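Local atomic coordinates of putative uncharacterized protein (Streptococcus pneumoniae, PDB entry 3NZ3), a protein that probably binds mucin through this domain of a cell-wall-linked surface protein, which would help the bacterium adhere to host mucus. Residues R24-V29 and K101-R106. Residues are numbered along the deposited sequence; the frame is centred on the assembly and turned at random.
With SO4 (sulfate ion), chain C.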
ATOM      1  N   ARG A  24       0.901  -0.826   0.874  1.00 18.40           N
ATOM      2  CA  ARG A  24       0.032  -1.925   0.490  1.00 18.12           C
ATOM      3  C   ARG A  24       0.819  -2.971  -0.289  1.00 18.10           C
ATOM      4  O   ARG A  24       1.523  -2.655  -1.259  1.00 17.55           O
ATOM      5  CB  ARG A  24      -1.163  -1.447  -0.337  1.00 18.52           C
ATOM      6  CG  ARG A  24      -2.098  -2.591  -0.760  1.00 18.66           C
ATOM      7  CD  ARG A  24      -3.417  -2.073  -1.326  1.00 19.66           C
ATOM      8  NE  ARG A  24      -3.266  -1.519  -2.670  1.00 21.12           N
ATOM      9  CZ  ARG A  24      -4.260  -0.994  -3.384  1.00 21.55           C
ATOM     10  NH1 ARG A  24      -5.496  -0.952  -2.889  1.00 21.46           N
ATOM     11  NH2 ARG A  24      -4.018  -0.518  -4.598  1.00 21.20           N
ATOM     12  N   ILE A  25       0.692  -4.218   0.144  1.00 17.64           N
ATOM     13  CA  ILE A  25       1.282  -5.336  -0.583  1.00 17.94           C
ATOM     14  C   ILE A  25       0.186  -6.206  -1.178  1.00 18.03           C
ATOM     15  O   ILE A  25      -0.790  -6.564  -0.498  1.00 17.79           O
ATOM     16  CB  ILE A  25       2.213  -6.179   0.316  1.00 18.03           C
ATOM     17  CG1 ILE A  25       3.341  -5.297   0.874  1.00 18.42           C
ATOM     18  CG2 ILE A  25       2.792  -7.368  -0.466  1.00 17.85           C
ATOM     19  CD1 ILE A  25       4.166  -5.940   1.984  1.00 20.26           C
ATOM     20  N   ILE A  26       0.345  -6.543  -2.455  1.00 17.96           N
ATOM     21  CA  ILE A  26      -0.561  -7.474  -3.101  1.00 18.28           C
ATOM     22  C   ILE A  26       0.190  -8.779  -3.350  1.00 18.74           C
ATOM     23  O   ILE A  26       1.279  -8.773  -3.936  1.00 18.71           O
ATOM     24  CB  ILE A  26      -1.137  -6.907  -4.421  1.00 18.31           C
ATOM     25  CG1 ILE A  26      -1.631  -5.472  -4.207  1.00 18.38           C
ATOM     26  CG2 ILE A  26      -2.265  -7.813  -4.953  1.00 18.71           C
ATOM     27  CD1 ILE A  26      -1.931  -4.708  -5.486  1.00 19.76           C
ATOM     28  N   HIS A  27      -0.380  -9.878  -2.865  1.00 18.76           N
ATOM     29  CA  HIS A  27       0.151 -11.220  -3.107  1.00 19.45           C
ATOM     30  C   HIS A  27      -0.711 -11.919  -4.145  1.00 19.42           C
ATOM     31  O   HIS A  27      -1.918 -11.662  -4.237  1.00 19.20           O
ATOM     32  CB  HIS A  27       0.142 -12.074  -1.840  1.00 19.52           C
ATOM     33  CG  HIS A  27       0.868 -11.470  -0.679  1.00 20.73           C
ATOM     34  ND1 HIS A  27       2.241 -11.365  -0.630  1.00 22.27           N
ATOM     35  CD2 HIS A  27       0.407 -10.969   0.493  1.00 21.91           C
ATOM     36  CE1 HIS A  27       2.596 -10.815   0.519  1.00 22.96           C
ATOM     37  NE2 HIS A  27       1.503 -10.566   1.218  1.00 22.60           N
ATOM     38  N   TYR A  28      -0.088 -12.818  -4.902  1.00 19.46           N
ATOM     39  CA  TYR A  28      -0.772 -13.593  -5.940  1.00 19.63           C
ATOM     40  C   TYR A  28      -0.473 -15.063  -5.695  1.00 20.08           C
ATOM     41  O   TYR A  28       0.676 -15.495  -5.830  1.00 20.02           O
ATOM     42  CB  TYR A  28      -0.287 -13.176  -7.330  1.00 19.67           C
ATOM     43  CG  TYR A  28      -0.519 -11.714  -7.640  1.00 19.94           C
ATOM     44  CD1 TYR A  28       0.436 -10.752  -7.314  1.00 20.16           C
ATOM     45  CD2 TYR A  28      -1.700 -11.293  -8.245  1.00 20.03           C
ATOM     46  CE1 TYR A  28       0.221  -9.393  -7.592  1.00 20.02           C
ATOM     47  CE2 TYR A  28      -1.927  -9.948  -8.529  1.00 20.46           C
ATOM     48  CZ  TYR A  28      -0.961  -9.002  -8.194  1.00 20.63           C
ATOM     49  OH  TYR A  28      -1.182  -7.672  -8.476  1.00 20.26           O
ATOM     50  N   VAL A  29      -1.499 -15.828  -5.318  1.00 19.95           N
ATOM     51  CA  VAL A  29      -1.294 -17.221  -4.917  1.00 20.01           C
ATOM     52  C   VAL A  29      -2.221 -18.213  -5.623  1.00 20.13           C
ATOM     53  O   VAL A  29      -3.274 -17.848  -6.154  1.00 19.72           O
ATOM     54  CB  VAL A  29      -1.407 -17.424  -3.372  1.00 19.89           C
ATOM     55  CG1 VAL A  29      -0.460 -16.485  -2.605  1.00 19.63           C
ATOM     56  CG2 VAL A  29      -2.845 -17.245  -2.887  1.00 20.72           C
ATOM     57  N   LYS A 101      -1.707  -2.352   4.346  1.00 25.52           N
ATOM     58  CA  LYS A 101      -2.672  -3.329   3.857  1.00 25.60           C
ATOM     59  C   LYS A 101      -1.972  -4.452   3.101  1.00 25.32           C
ATOM     60  O   LYS A 101      -0.913  -4.251   2.497  1.00 24.91           O
ATOM     61  CB  LYS A 101      -3.727  -2.672   2.953  1.00 25.50           C
ATOM     62  CG  LYS A 101      -4.662  -1.688   3.639  1.00 27.08           C
ATOM     63  CD  LYS A 101      -5.801  -2.380   4.382  1.00 29.14           C
ATOM     64  CE  LYS A 101      -6.792  -1.362   4.941  1.00 31.31           C
ATOM     65  NZ  LYS A 101      -7.415  -0.492   3.881  1.00 32.46           N
ATOM     66  N   GLU A 102      -2.571  -5.636   3.165  1.00 25.15           N
ATOM     67  CA  GLU A 102      -2.152  -6.776   2.372  1.00 25.00           C
ATOM     68  C   GLU A 102      -3.388  -7.330   1.681  1.00 24.88           C
ATOM     69  O   GLU A 102      -4.437  -7.505   2.308  1.00 25.35           O
ATOM     70  CB  GLU A 102      -1.489  -7.842   3.241  1.00 25.23           C
ATOM     71  CG  GLU A 102      -0.073  -7.496   3.671  1.00 26.47           C
ATOM     72  CD  GLU A 102       0.544  -8.539   4.590  1.00 29.06           C
ATOM     73  OE1 GLU A 102       0.239  -9.743   4.431  0.60 28.82           O
ATOM     74  OE2 GLU A 102       1.339  -8.147   5.471  0.60 28.35           O
ATOM     75  N   ILE A 103      -3.272  -7.559   0.378  1.00 24.30           N
ATOM     76  CA  ILE A 103      -4.355  -8.128  -0.412  1.00 23.97           C
ATOM     77  C   ILE A 103      -3.821  -9.384  -1.094  1.00 23.56           C
ATOM     78  O   ILE A 103      -2.703  -9.389  -1.612  1.00 22.96           O
ATOM     79  CB  ILE A 103      -4.896  -7.102  -1.444  1.00 24.24           C
ATOM     80  CG1 ILE A 103      -5.525  -5.904  -0.714  1.00 24.81           C
ATOM     81  CG2 ILE A 103      -5.914  -7.747  -2.396  1.00 24.22           C
ATOM     82  CD1 ILE A 103      -5.956  -4.770  -1.613  1.00 27.44           C
ATOM     83  N   THR A 104      -4.609 -10.453  -1.064  1.00 22.93           N
ATOM     84  CA  THR A 104      -4.241 -11.695  -1.736  1.00 22.02           C
ATOM     85  C   THR A 104      -5.203 -11.966  -2.882  1.00 21.87           C
ATOM     86  O   THR A 104      -6.418 -12.074  -2.688  1.00 21.83           O
ATOM     87  CB  THR A 104      -4.201 -12.885  -0.753  1.00 22.46           C
ATOM     88  OG1 THR A 104      -3.204 -12.644   0.250  1.00 20.53           O
ATOM     89  CG2 THR A 104      -3.871 -14.188  -1.481  1.00 21.48           C
ATOM     90  N   VAL A 105      -4.648 -12.028  -4.084  1.00 21.49           N
ATOM     91  CA  VAL A 105      -5.388 -12.401  -5.274  1.00 21.57           C
ATOM     92  C   VAL A 105      -5.169 -13.901  -5.473  1.00 22.21           C
ATOM     93  O   VAL A 105      -4.031 -14.375  -5.439  1.00 22.11           O
ATOM     94  CB  VAL A 105      -4.889 -11.602  -6.509  1.00 21.60           C
ATOM     95  CG1 VAL A 105      -5.605 -12.034  -7.784  1.00 21.14           C
ATOM     96  CG2 VAL A 105      -5.057 -10.092  -6.280  1.00 21.05           C
ATOM     97  N   ARG A 106      -6.258 -14.643  -5.671  1.00 22.74           N
ATOM     98  CA  ARG A 106      -6.188 -16.106  -5.756  1.00 23.20           C
ATOM     99  C   ARG A 106      -6.542 -16.648  -7.135  1.00 23.45           C
ATOM    100  O   ARG A 106      -7.578 -16.294  -7.712  1.00 22.93           O
ATOM    101  CB  ARG A 106      -7.067 -16.755  -4.681  1.00 23.31           C
ATOM    102  CG  ARG A 106      -6.486 -16.638  -3.287  1.00 24.30           C
ATOM    103  CD  ARG A 106      -7.425 -17.139  -2.212  1.00 26.83           C
ATOM    104  NE  ARG A 106      -6.789 -17.050  -0.896  1.00 28.86           N
ATOM    105  CZ  ARG A 106      -6.871 -15.995  -0.085  1.00 29.88           C
ATOM    106  NH1 ARG A 106      -7.564 -14.921  -0.442  1.00 28.93           N
ATOM    107  NH2 ARG A 106      -6.251 -16.013   1.090  1.00 29.90           N
TER
HETATM  108  S   SO4 C 401      -8.208   2.009   6.577  0.50 38.91           S
HETATM  109  O1  SO4 C 401      -6.868   2.124   7.142  0.50 37.65           O
HETATM  110  O2  SO4 C 401      -8.151   2.248   5.138  0.50 38.57           O
HETATM  111  O3  SO4 C 401      -8.726   0.667   6.830  0.50 38.38           O
HETATM  112  O4  SO4 C 401      -9.099   2.991   7.185  0.50 38.53           O
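I25 and H27 of strand 24-29 exchange backbone hydrogen bonds with strand 101-106, which runs parallel to it as an outermost strand of the mixed sheet in this all-beta, Ig-like mucin-binding domain. I25 N donates to K101 O and I25 O accepts from I103 N; H27 and V105 carry the same alternation onward until V29 N reaches V105 O at 2.9 Å. The shortest link, H27 N to I103 O at 2.7 Å, is nearly straight, 168° at the hydrogen.

Side chains of R24, I26, Y28, I103 and V105 share one face; K101 starts there too, but its NZ turns off to hydrogen-bond a sulfate ion, probably from the crystallisation liquor. V105 CB packs against Y28 CD2 at 3.6 Å, the two side chains pointing the same way, while V105 CG2 meets I26 CG2 at 3.8 Å. The methyl I103 CD1 lies 3.7 Å from R24 CD. With chi1 at 180°, R24 CG stands anti to the backbone N and comes within 4.1 Å of K101 CB. R24 NE hydrogen-bonds the Q43 side chain and NH1 the E90 carbonyl. V73 of strand 68-74 touches both I26 and Y28 on this face.

On the other face V29 CG2 presses on T104 CG2 at 3.5 Å. E102 OE1 approaches the H27 ring at its edge, the carboxylate and ring planes 83° apart, whereas D40 hydrogen-bonds H27 ND1 and I25 CG2 sits over one face of the ring, offset toward the rim. Further along, T104 CG2 sits over the centre of the R106 guanidinium, 3.7 Å above its plane.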